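Local coordinates for protein cGAS/DncV-like nucleotidyltransferase in E. coli homolog (Elizabethkingia meningoseptica ATCC 13253 = NBRC 12535, PDB 6E0O) that synthesises cyclic dinucleotide second messengers from nucleoside triphosphates as part of a bacterial CBASS defence system against phage, at residues E155-Y160 / S169-H174; M66-A71 / P139-K144; T148-E153 / N261-L266. One frame throughout, in Å; residues are numbered along the deposited sequence.

Interaction 1. Residues E155-Y160 / S169-H174. With nucleotides of chain B.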
loop_
_atom_site.group_PDB
_atom_site.type_symbol
_atom_site.label_atom_id
_atom_site.label_comp_id
_atom_site.label_asym_id
_atom_site.label_seq_id
_atom_site.Cartn_x
_atom_site.Cartn_y
_atom_site.Cartn_z
ATOM N N GLU A 155 13.435 8.097 9.022
ATOM C CA GLU A 155 14.080 6.996 8.327
ATOM C C GLU A 155 13.038 6.174 7.583
ATOM O O GLU A 155 12.023 5.761 8.162
ATOM C CB GLU A 155 14.858 6.093 9.283
ATOM C CG GLU A 155 15.569 4.993 8.532
ATOM C CD GLU A 155 16.386 4.085 9.416
ATOM O OE1 GLU A 155 16.989 4.583 10.395
ATOM O OE2 GLU A 155 16.428 2.873 9.122
ATOM N N GLY A 156 13.316 5.919 6.310
ATOM C CA GLY A 156 12.507 5.060 5.473
ATOM C C GLY A 156 13.387 4.275 4.533
ATOM O O GLY A 156 14.493 3.866 4.903
ATOM N N ILE A 157 12.908 4.067 3.309
ATOM C CA ILE A 157 13.631 3.296 2.313
ATOM C C ILE A 157 13.666 4.085 1.019
ATOM O O ILE A 157 12.804 4.925 0.746
ATOM C CB ILE A 157 13.017 1.904 2.065
ATOM C CG1 ILE A 157 11.544 2.006 1.663
ATOM C CG2 ILE A 157 13.191 1.043 3.308
ATOM C CD1 ILE A 157 10.956 0.680 1.228
ATOM N N LYS A 158 14.668 3.776 0.206
ATOM C CA LYS A 158 14.785 4.368 -1.116
ATOM C C LYS A 158 15.278 3.341 -2.123
ATOM O O LYS A 158 16.083 2.460 -1.805
ATOM C CB LYS A 158 15.730 5.565 -1.103
ATOM C CG LYS A 158 17.168 5.239 -0.863
ATOM C CD LYS A 158 18.016 6.494 -1.028
ATOM C CE LYS A 158 19.472 6.200 -0.766
ATOM N NZ LYS A 158 20.277 7.450 -0.838
ATOM N N PHE A 159 14.774 3.457 -3.340
ATOM C CA PHE A 159 15.259 2.655 -4.443
ATOM C C PHE A 159 15.047 3.456 -5.716
ATOM O O PHE A 159 14.530 4.574 -5.688
ATOM C CB PHE A 159 14.611 1.271 -4.466
ATOM C CG PHE A 159 13.126 1.285 -4.608
ATOM C CD1 PHE A 159 12.308 1.359 -3.494
ATOM C CD2 PHE A 159 12.541 1.167 -5.858
ATOM C CE1 PHE A 159 10.931 1.341 -3.625
ATOM C CE2 PHE A 159 11.169 1.149 -5.999
ATOM C CZ PHE A 159 10.358 1.236 -4.880
ATOM N N TYR A 160 15.472 2.890 -6.833
ATOM C CA TYR A 160 15.357 3.547 -8.123
ATOM C C TYR A 160 14.596 2.649 -9.076
ATOM O O TYR A 160 14.821 1.441 -9.112
ATOM C CB TYR A 160 16.738 3.884 -8.671
ATOM C CG TYR A 160 17.474 4.800 -7.721
ATOM C CD1 TYR A 160 18.189 4.289 -6.642
ATOM C CD2 TYR A 160 17.412 6.175 -7.871
ATOM C CE1 TYR A 160 18.845 5.124 -5.761
ATOM C CE2 TYR A 160 18.068 7.021 -6.997
ATOM C CZ TYR A 160 18.785 6.490 -5.944
ATOM O OH TYR A 160 19.437 7.326 -5.066
ATOM N N SER A 169 9.894 5.770 0.479
ATOM C CA SER A 169 8.728 5.311 1.212
ATOM C C SER A 169 9.080 5.295 2.691
ATOM O O SER A 169 10.244 5.164 3.068
ATOM C CB SER A 169 8.290 3.914 0.728
ATOM O OG SER A 169 7.012 3.580 1.224
ATOM N N PHE A 170 8.044 5.390 3.519
ATOM C CA PHE A 170 8.152 5.318 4.975
ATOM C C PHE A 170 7.156 4.275 5.455
ATOM O O PHE A 170 6.168 4.595 6.129
ATOM C CB PHE A 170 7.944 6.697 5.610
ATOM C CG PHE A 170 8.984 7.682 5.176
ATOM C CD1 PHE A 170 8.801 8.429 4.032
ATOM C CD2 PHE A 170 10.176 7.798 5.860
ATOM C CE1 PHE A 170 9.774 9.307 3.595
ATOM C CE2 PHE A 170 11.161 8.673 5.429
ATOM C CZ PHE A 170 10.962 9.421 4.293
ATOM N N PRO A 171 7.390 3.002 5.109
ATOM C CA PRO A 171 6.388 1.965 5.397
ATOM C C PRO A 171 6.134 1.752 6.868
ATOM O O PRO A 171 5.024 1.352 7.230
ATOM C CB PRO A 171 6.967 0.707 4.733
ATOM C CG PRO A 171 8.467 0.986 4.610
ATOM C CD PRO A 171 8.534 2.474 4.331
ATOM N N GLU A 172 7.132 1.952 7.728
ATOM C CA GLU A 172 6.915 1.719 9.150
ATOM C C GLU A 172 5.965 2.760 9.725
ATOM O O GLU A 172 5.036 2.427 10.465
ATOM C CB GLU A 172 8.254 1.721 9.892
ATOM C CG GLU A 172 9.209 0.640 9.425
ATOM C CD GLU A 172 8.637 -0.753 9.584
ATOM O OE1 GLU A 172 7.972 -1.005 10.604
ATOM O OE2 GLU A 172 8.852 -1.606 8.697
ATOM N N GLN A 173 6.202 4.031 9.411
ATOM C CA GLN A 173 5.339 5.095 9.901
ATOM C C GLN A 173 3.941 5.001 9.294
ATOM O O GLN A 173 2.942 5.277 9.968
ATOM C CB GLN A 173 5.992 6.438 9.585
ATOM C CG GLN A 173 7.355 6.654 10.263
ATOM C CD GLN A 173 8.585 6.199 9.463
ATOM O OE1 GLN A 173 8.518 5.305 8.621
ATOM N NE2 GLN A 173 9.720 6.823 9.743
ATOM N N HIS A 174 3.857 4.628 8.020
ATOM C CA HIS A 174 2.573 4.348 7.392
ATOM C C HIS A 174 1.831 3.250 8.145
ATOM O O HIS A 174 0.646 3.393 8.484
ATOM C CB HIS A 174 2.838 3.916 5.952
ATOM C CG HIS A 174 1.606 3.642 5.161
ATOM N ND1 HIS A 174 1.112 4.532 4.235
ATOM C CD2 HIS A 174 0.784 2.569 5.136
ATOM C CE1 HIS A 174 0.019 4.026 3.689
ATOM N NE2 HIS A 174 -0.199 2.834 4.215
ATOM P P A B 2 3.210 0.180 -8.529
ATOM O OP1 A B 2 4.198 1.285 -8.635
ATOM O OP2 A B 2 2.734 -0.490 -9.770
ATOM O "O5'" A B 2 3.837 -0.942 -7.586
ATOM C "C5'" A B 2 4.802 -1.870 -8.079
ATOM C "C4'" A B 2 5.652 -2.433 -6.967
ATOM O "O4'" A B 2 6.514 -1.380 -6.463
ATOM C "C3'" A B 2 4.876 -2.967 -5.765
ATOM O "O3'" A B 2 5.546 -4.095 -5.206
ATOM C "C2'" A B 2 4.910 -1.799 -4.788
ATOM O "O2'" A B 2 4.799 -2.164 -3.426
ATOM C "C1'" A B 2 6.267 -1.166 -5.087
ATOM N N9 A B 2 6.283 0.278 -4.849
ATOM C C8 A B 2 5.702 1.251 -5.629
ATOM N N7 A B 2 5.867 2.466 -5.172
ATOM C C5 A B 2 6.595 2.282 -4.004
ATOM C C6 A B 2 7.087 3.183 -3.039
ATOM N N6 A B 2 6.932 4.507 -3.085
ATOM N N1 A B 2 7.776 2.652 -2.018
ATOM C C2 A B 2 7.949 1.334 -1.939
ATOM N N3 A B 2 7.537 0.385 -2.779
ATOM C C4 A B 2 6.859 0.936 -3.798
#
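Ile157 and Ser169 pair through two backbone hydrogen bonds. Ile157 N donates a hydrogen bond to Ser169 O at 2.9 Å, with an N-H...O angle of 166°, and Ser169 N donates one to Ile157 O at 3.0 Å. A third bond comes from a side chain: Gln173 NE2 reaches Glu155 O at 3.0 Å. Gln173 is bent at chi2 (91°), which turns CD back toward the strand. The carbonyl oxygen lies in the plane of the Gln173 amide, and the bond is nearly straight (168°), although the donor is tilted from the Glu155 carbonyl plane. The CB of Glu155 points away from segment 169-174, and its OE2 is hydrogen-bonded to Tyr73 OH.

The paired residues form an antiparallel hydrogen-bonded bridge between strands 152-160 and 166-169 of the nucleotidyltransferase sheet. Phe170 then occupies the N-cap position of helix 171-184, so the chain passes directly from the sheet edge into that helix. Next to the bridge, Gly156 CA makes a C-H...O contact of 3.3 Å with Ser169 O, and CE2 of the Phe170 ring is 3.6 Å from Gly156 N.

Apolar packing continues on the face bearing Ile157 and Ser169, where Ile157 CG1 lies 4.0 Å from Pro171 CD and also rests against Ser169 CB. Bound adenosine nucleotide A2 of chain B meets both segments by its base. Ser169 CB is 3.1 Å from N1 of the base, and the Phe159 ring presents its edge, CE1 standing 3.4 Å from C2.

Interaction 2. Residues M66-A71 / P139-K144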
loop_
_atom_site.group_PDB
_atom_site.type_symbol
_atom_site.label_atom_id
_atom_site.label_comp_id
_atom_site.label_asym_id
_atom_site.label_seq_id
_atom_site.Cartn_x
_atom_site.Cartn_y
_atom_site.Cartn_z
ATOM N N MET A 66 13.327 -5.938 0.570
ATOM C CA MET A 66 14.661 -6.416 0.925
ATOM C C MET A 66 15.564 -5.195 1.036
ATOM O O MET A 66 16.050 -4.678 0.026
ATOM C CB MET A 66 15.206 -7.408 -0.089
ATOM C CG MET A 66 16.488 -8.062 0.397
ATOM S SD MET A 66 17.497 -8.842 -0.857
ATOM C CE MET A 66 18.280 -7.404 -1.566
ATOM N N ARG A 67 15.792 -4.738 2.262
ATOM C CA ARG A 67 16.553 -3.523 2.521
ATOM C C ARG A 67 18.013 -3.895 2.763
ATOM O O ARG A 67 18.354 -4.492 3.793
ATOM C CB ARG A 67 15.972 -2.804 3.735
ATOM C CG ARG A 67 16.606 -1.450 4.023
ATOM C CD ARG A 67 16.054 -0.841 5.305
ATOM N NE ARG A 67 16.419 -1.627 6.482
ATOM C CZ ARG A 67 15.856 -1.480 7.671
ATOM N NH1 ARG A 67 14.902 -0.575 7.837
ATOM N NH2 ARG A 67 16.228 -2.245 8.683
ATOM N N TYR A 68 18.876 -3.560 1.808
ATOM C CA TYR A 68 20.303 -3.795 1.951
ATOM C C TYR A 68 20.823 -2.688 2.850
ATOM O O TYR A 68 20.780 -1.509 2.486
ATOM C CB TYR A 68 21.000 -3.789 0.594
ATOM C CG TYR A 68 22.425 -4.260 0.732
ATOM C CD1 TYR A 68 23.428 -3.389 1.127
ATOM C CD2 TYR A 68 22.757 -5.588 0.520
ATOM C CE1 TYR A 68 24.729 -3.821 1.278
ATOM C CE2 TYR A 68 24.047 -6.033 0.674
ATOM C CZ TYR A 68 25.031 -5.148 1.053
ATOM O OH TYR A 68 26.316 -5.614 1.194
ATOM N N ASP A 69 21.292 -3.052 4.036
ATOM C CA ASP A 69 21.485 -2.040 5.066
ATOM C C ASP A 69 22.687 -2.329 5.950
ATOM O O ASP A 69 22.755 -1.812 7.071
ATOM C CB ASP A 69 20.219 -1.898 5.896
ATOM C CG ASP A 69 19.778 -3.205 6.511
ATOM O OD1 ASP A 69 20.599 -4.147 6.559
ATOM O OD2 ASP A 69 18.618 -3.291 6.947
ATOM N N ASP A 70 23.643 -3.108 5.452
ATOM C CA ASP A 70 24.823 -3.472 6.221
ATOM C C ASP A 70 25.537 -2.255 6.793
ATOM O O ASP A 70 26.060 -2.320 7.907
ATOM C CB ASP A 70 25.759 -4.276 5.311
ATOM C CG ASP A 70 26.953 -4.838 6.033
ATOM O OD1 ASP A 70 26.772 -5.518 7.062
ATOM O OD2 ASP A 70 28.082 -4.616 5.547
ATOM N N ALA A 71 25.540 -1.133 6.067
ATOM C CA ALA A 71 26.241 0.055 6.540
ATOM C C ALA A 71 25.557 0.689 7.747
ATOM O O ALA A 71 26.221 1.342 8.563
ATOM C CB ALA A 71 26.343 1.087 5.414
ATOM N N PRO A 139 14.059 -4.628 -3.702
ATOM C CA PRO A 139 15.373 -4.256 -3.159
ATOM C C PRO A 139 15.439 -2.750 -2.948
ATOM O O PRO A 139 14.886 -1.973 -3.729
ATOM C CB PRO A 139 16.356 -4.732 -4.237
ATOM C CG PRO A 139 15.566 -4.710 -5.489
ATOM C CD PRO A 139 14.147 -5.088 -5.100
ATOM N N CYS A 140 16.126 -2.343 -1.884
ATOM C CA CYS A 140 16.194 -0.929 -1.539
ATOM C C CYS A 140 17.313 -0.706 -0.536
ATOM O O CYS A 140 17.937 -1.649 -0.048
ATOM C CB CYS A 140 14.864 -0.425 -0.972
ATOM S SG CYS A 140 14.359 -1.278 0.544
ATOM N N PHE A 141 17.560 0.569 -0.248
ATOM C CA PHE A 141 18.512 1.014 0.750
ATOM C C PHE A 141 17.794 1.821 1.830
ATOM O O PHE A 141 16.648 2.249 1.663
ATOM C CB PHE A 141 19.570 1.924 0.110
ATOM C CG PHE A 141 20.488 1.245 -0.881
ATOM C CD1 PHE A 141 21.201 0.108 -0.544
ATOM C CD2 PHE A 141 20.671 1.785 -2.140
ATOM C CE1 PHE A 141 22.068 -0.480 -1.454
ATOM C CE2 PHE A 141 21.537 1.194 -3.048
ATOM C CZ PHE A 141 22.223 0.060 -2.705
ATOM N N VAL A 142 18.493 2.032 2.949
ATOM C CA VAL A 142 18.033 2.965 3.967
ATOM C C VAL A 142 18.003 4.380 3.417
ATOM O O VAL A 142 18.904 4.809 2.684
ATOM C CB VAL A 142 18.961 2.894 5.191
ATOM C CG1 VAL A 142 18.644 4.001 6.194
ATOM C CG2 VAL A 142 18.876 1.541 5.854
ATOM N N LEU A 143 16.962 5.115 3.789
ATOM C CA LEU A 143 16.796 6.517 3.448
ATOM C C LEU A 143 16.603 7.330 4.717
ATOM O O LEU A 143 15.827 6.941 5.594
ATOM C CB LEU A 143 15.550 6.710 2.589
ATOM C CG LEU A 143 15.110 8.158 2.369
ATOM C CD1 LEU A 143 16.068 8.841 1.415
ATOM C CD2 LEU A 143 13.680 8.228 1.869
ATOM N N LYS A 144 17.262 8.484 4.790
ATOM C CA LYS A 144 17.005 9.454 5.845
ATOM C C LYS A 144 16.678 10.788 5.202
ATOM O O LYS A 144 17.423 11.255 4.336
ATOM C CB LYS A 144 18.197 9.571 6.788
ATOM C CG LYS A 144 18.435 8.253 7.488
ATOM C CD LYS A 144 19.528 8.299 8.510
ATOM C CE LYS A 144 19.540 6.982 9.260
ATOM N NZ LYS A 144 20.613 6.925 10.275
HETATM O O HOH W 1 21.206 1.072 3.151
#
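Met66 pairs with Pro139 and Arg67 with Cys140 in a parallel ladder between strands 62-68 and 135-147 of the mixed sheet in the nucleotidyltransferase fold. The same two strands carry Asp63 and Asp136, which probably bind magnesium and ATP.

Among the direct backbone bonds, Cys140 N donates to Met66 O at 3.0 Å, and Tyr68 N donates to Cys140 O at 2.8 Å. The short segments 66-68 and 139-144 make an angle of 51°, and beyond Cys140 the link becomes indirect: a water donates to Tyr68 O at 2.7 Å and accepts from Val142 N.

The ionic contact lies within segment 66-71. Arg67 is extended to CD and then bends at chi3 (66°), turning NE to Asp69 OD2 in a salt bridge of 2.8 Å. The oxygen is close to the guanidinium plane and uses its anti lone pair. It is also hydrogen-bonded to Thr43 OG1.

Apolar contacts fall on both faces of the sheet. On the face bearing Arg67 and Cys140, Arg67 CB rests on Cys140 SG. Nearby, Val142 CG2 packs 3.7 Å from Arg67 CD and equally close to Asp69 CB. On the face of Tyr68 and Phe141 the two aromatic side chains run together in the same direction, with Tyr68 CB 4.0 Å from Phe141 CE1. The edge of the Phe141 ring meets Tyr68 O in its own plane, CD1 standing 3.5 Å from that oxygen.

Interaction 3. Residues T148-E153 / N261-L266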
loop_
_atom_site.group_PDB
_atom_site.type_symbol
_atom_site.label_atom_id
_atom_site.label_comp_id
_atom_site.label_asym_id
_atom_site.label_seq_id
_atom_site.Cartn_x
_atom_site.Cartn_y
_atom_site.Cartn_z
ATOM N N THR A 148 9.657 18.485 7.212
ATOM C CA THR A 148 9.265 19.786 7.743
ATOM C C THR A 148 7.943 19.699 8.495
ATOM O O THR A 148 7.722 20.455 9.448
ATOM C CB THR A 148 9.195 20.835 6.632
ATOM O OG1 THR A 148 8.257 20.436 5.627
ATOM C CG2 THR A 148 10.558 21.025 5.994
ATOM N N LEU A 149 7.064 18.772 8.102
ATOM C CA LEU A 149 5.787 18.636 8.796
ATOM C C LEU A 149 5.995 18.336 10.271
ATOM O O LEU A 149 5.313 18.903 11.133
ATOM C CB LEU A 149 4.958 17.530 8.152
ATOM C CG LEU A 149 3.943 17.942 7.089
ATOM C CD1 LEU A 149 4.617 18.653 5.929
ATOM C CD2 LEU A 149 3.164 16.723 6.603
ATOM N N GLN A 150 6.931 17.444 10.582
ATOM C CA GLN A 150 7.225 17.074 11.958
ATOM C C GLN A 150 8.528 17.663 12.478
ATOM O O GLN A 150 8.864 17.447 13.645
ATOM C CB GLN A 150 7.243 15.548 12.103
ATOM C CG GLN A 150 5.873 14.916 11.934
ATOM C CD GLN A 150 5.853 13.454 12.320
ATOM O OE1 GLN A 150 6.647 13.006 13.151
ATOM N NE2 GLN A 150 4.946 12.697 11.712
ATOM N N SER A 151 9.260 18.406 11.655
ATOM C CA SER A 151 10.532 19.004 12.056
ATOM C C SER A 151 11.472 17.963 12.662
ATOM O O SER A 151 12.073 18.169 13.720
ATOM C CB SER A 151 10.318 20.181 13.012
ATOM O OG SER A 151 9.554 21.207 12.405
ATOM N N VAL A 152 11.602 16.827 11.977
ATOM C CA VAL A 152 12.508 15.775 12.422
ATOM C C VAL A 152 13.052 15.040 11.209
ATOM O O VAL A 152 12.415 14.983 10.153
ATOM C CB VAL A 152 11.827 14.763 13.379
ATOM C CG1 VAL A 152 11.296 15.456 14.618
ATOM C CG2 VAL A 152 10.724 14.000 12.652
ATOM N N GLU A 153 14.237 14.454 11.373
ATOM C CA GLU A 153 14.726 13.488 10.401
ATOM C C GLU A 153 13.954 12.190 10.566
ATOM O O GLU A 153 13.742 11.713 11.687
ATOM C CB GLU A 153 16.217 13.230 10.603
ATOM C CG GLU A 153 16.806 12.321 9.526
ATOM C CD GLU A 153 18.270 12.010 9.745
ATOM O OE1 GLU A 153 18.583 11.246 10.680
ATOM O OE2 GLU A 153 19.105 12.531 8.979
ATOM N N ASN A 261 1.861 8.439 6.752
ATOM C CA ASN A 261 3.065 8.563 7.568
ATOM C C ASN A 261 3.148 9.892 8.312
ATOM O O ASN A 261 3.983 10.017 9.211
ATOM C CB ASN A 261 4.320 8.334 6.717
ATOM C CG ASN A 261 4.449 9.311 5.565
ATOM O OD1 ASN A 261 4.259 10.510 5.721
ATOM N ND2 ASN A 261 4.778 8.790 4.396
ATOM N N ARG A 262 2.330 10.880 7.956
ATOM C CA ARG A 262 2.284 12.191 8.604
ATOM C C ARG A 262 3.593 12.961 8.496
ATOM O O ARG A 262 3.784 13.964 9.204
ATOM C CB ARG A 262 1.831 12.117 10.068
ATOM C CG ARG A 262 0.345 11.912 10.221
ATOM C CD ARG A 262 -0.114 12.130 11.650
ATOM N NE ARG A 262 -1.502 12.580 11.693
ATOM C CZ ARG A 262 -2.315 12.417 12.731
ATOM N NH1 ARG A 262 -1.888 11.804 13.827
ATOM N NH2 ARG A 262 -3.562 12.862 12.667
ATOM N N LEU A 263 4.498 12.521 7.631
ATOM C CA LEU A 263 5.781 13.174 7.457
ATOM C C LEU A 263 5.819 14.067 6.234
ATOM O O LEU A 263 6.638 14.988 6.186
ATOM C CB LEU A 263 6.884 12.122 7.314
ATOM C CG LEU A 263 7.148 11.292 8.567
ATOM C CD1 LEU A 263 7.946 10.058 8.210
ATOM C CD2 LEU A 263 7.876 12.130 9.601
ATOM N N PHE A 264 4.965 13.803 5.247
ATOM C CA PHE A 264 4.966 14.508 3.977
ATOM C C PHE A 264 3.531 14.698 3.522
ATOM O O PHE A 264 2.621 13.988 3.956
ATOM C CB PHE A 264 5.825 13.760 2.965
ATOM C CG PHE A 264 7.255 13.685 3.386
ATOM C CD1 PHE A 264 8.097 14.761 3.184
ATOM C CD2 PHE A 264 7.742 12.572 4.041
ATOM C CE1 PHE A 264 9.407 14.721 3.594
ATOM C CE2 PHE A 264 9.059 12.524 4.457
ATOM C CZ PHE A 264 9.890 13.601 4.236
ATOM N N TRP A 265 3.347 15.697 2.670
ATOM C CA TRP A 265 2.032 16.039 2.169
ATOM C C TRP A 265 1.609 15.066 1.079
ATOM O O TRP A 265 2.414 14.662 0.237
ATOM C CB TRP A 265 2.048 17.441 1.562
ATOM C CG TRP A 265 2.305 18.566 2.503
ATOM C CD1 TRP A 265 3.366 19.426 2.472
ATOM C CD2 TRP A 265 1.483 18.980 3.600
ATOM N NE1 TRP A 265 3.256 20.345 3.484
ATOM C CE2 TRP A 265 2.108 20.097 4.190
ATOM C CE3 TRP A 265 0.278 18.522 4.139
ATOM C CZ2 TRP A 265 1.576 20.753 5.300
ATOM C CZ3 TRP A 265 -0.246 19.172 5.243
ATOM C CH2 TRP A 265 0.398 20.279 5.806
ATOM N N LEU A 266 0.319 14.737 1.061
ATOM C CA LEU A 266 -0.206 13.872 0.011
ATOM C C LEU A 266 -0.104 14.544 -1.349
ATOM O O LEU A 266 0.273 13.905 -2.339
ATOM C CB LEU A 266 -1.653 13.512 0.319
ATOM C CG LEU A 266 -2.309 12.543 -0.657
ATOM C CD1 LEU A 266 -1.555 11.238 -0.761
ATOM C CD2 LEU A 266 -3.766 12.293 -0.246
HETATM O O HOH W 2 7.701 17.478 5.396
#
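Leu149 has chi1 at -95°, away from a staggered value, and this places CG beside Trp265, while chi2 directs CD1 over one face of the indole. CD1 lies 3.5 Å from the centroid of the five-membered ring and 24° off its normal, a CH-pi contact; CD2 packs against the backbone of Phe264. Gln150 is extended beyond CG (chi2 -170°), and its NE2 donates to Arg262 O at 3.0 Å. This donor stands above the carbonyl plane rather than within it. Leu263 crosses Gln150 at a slant, its CD2 3.6 Å from Gln150 CD.

One water joins the backbones, accepting from Leu149 N and donating to Leu263 O at 2.8 Å. Leu263 O is gripped a second time by Ser147 OG, which also accepts a hydrogen bond from Gln150 N. The opposing loop is shaped by an Asx turn, in which Asn261 OD1 accepts from Leu263 N at 2.8 Å, and Ser151 and Val152 together sit across from Ser147, fitting a G1 beta bulge.

The contact therefore ties the turn between strands 135-147 and 152-160 to the loop between helices 236-252 and 275-289, with Leu263 touching Gln173 of helix 171-184 and Leu266 packed on helix 216-224.

Interactions 1 and 2 are joined through neighbouring strands 152-160 and 135-147: Gly156 N lies 2.8 Å from Leu143 O and Phe141 N 2.9 Å from Lys158 O, both probable hydrogen bonds. Interaction 3 closes a loop of chain within which interaction 1 is nested, and the two meet through aromatic rings, Phe170 CE1 being 3.4 Å from Phe264 CE2. Of the three, interaction 1 touches the nucleotide; its Ser169 side chain is about 11 Å from the magnesium ion. The nearest atoms of 66-71/139-144 and 148-153/261-266 stay about 7 and 9 Å from the bound nucleic acid, so neither touches the nucleotide.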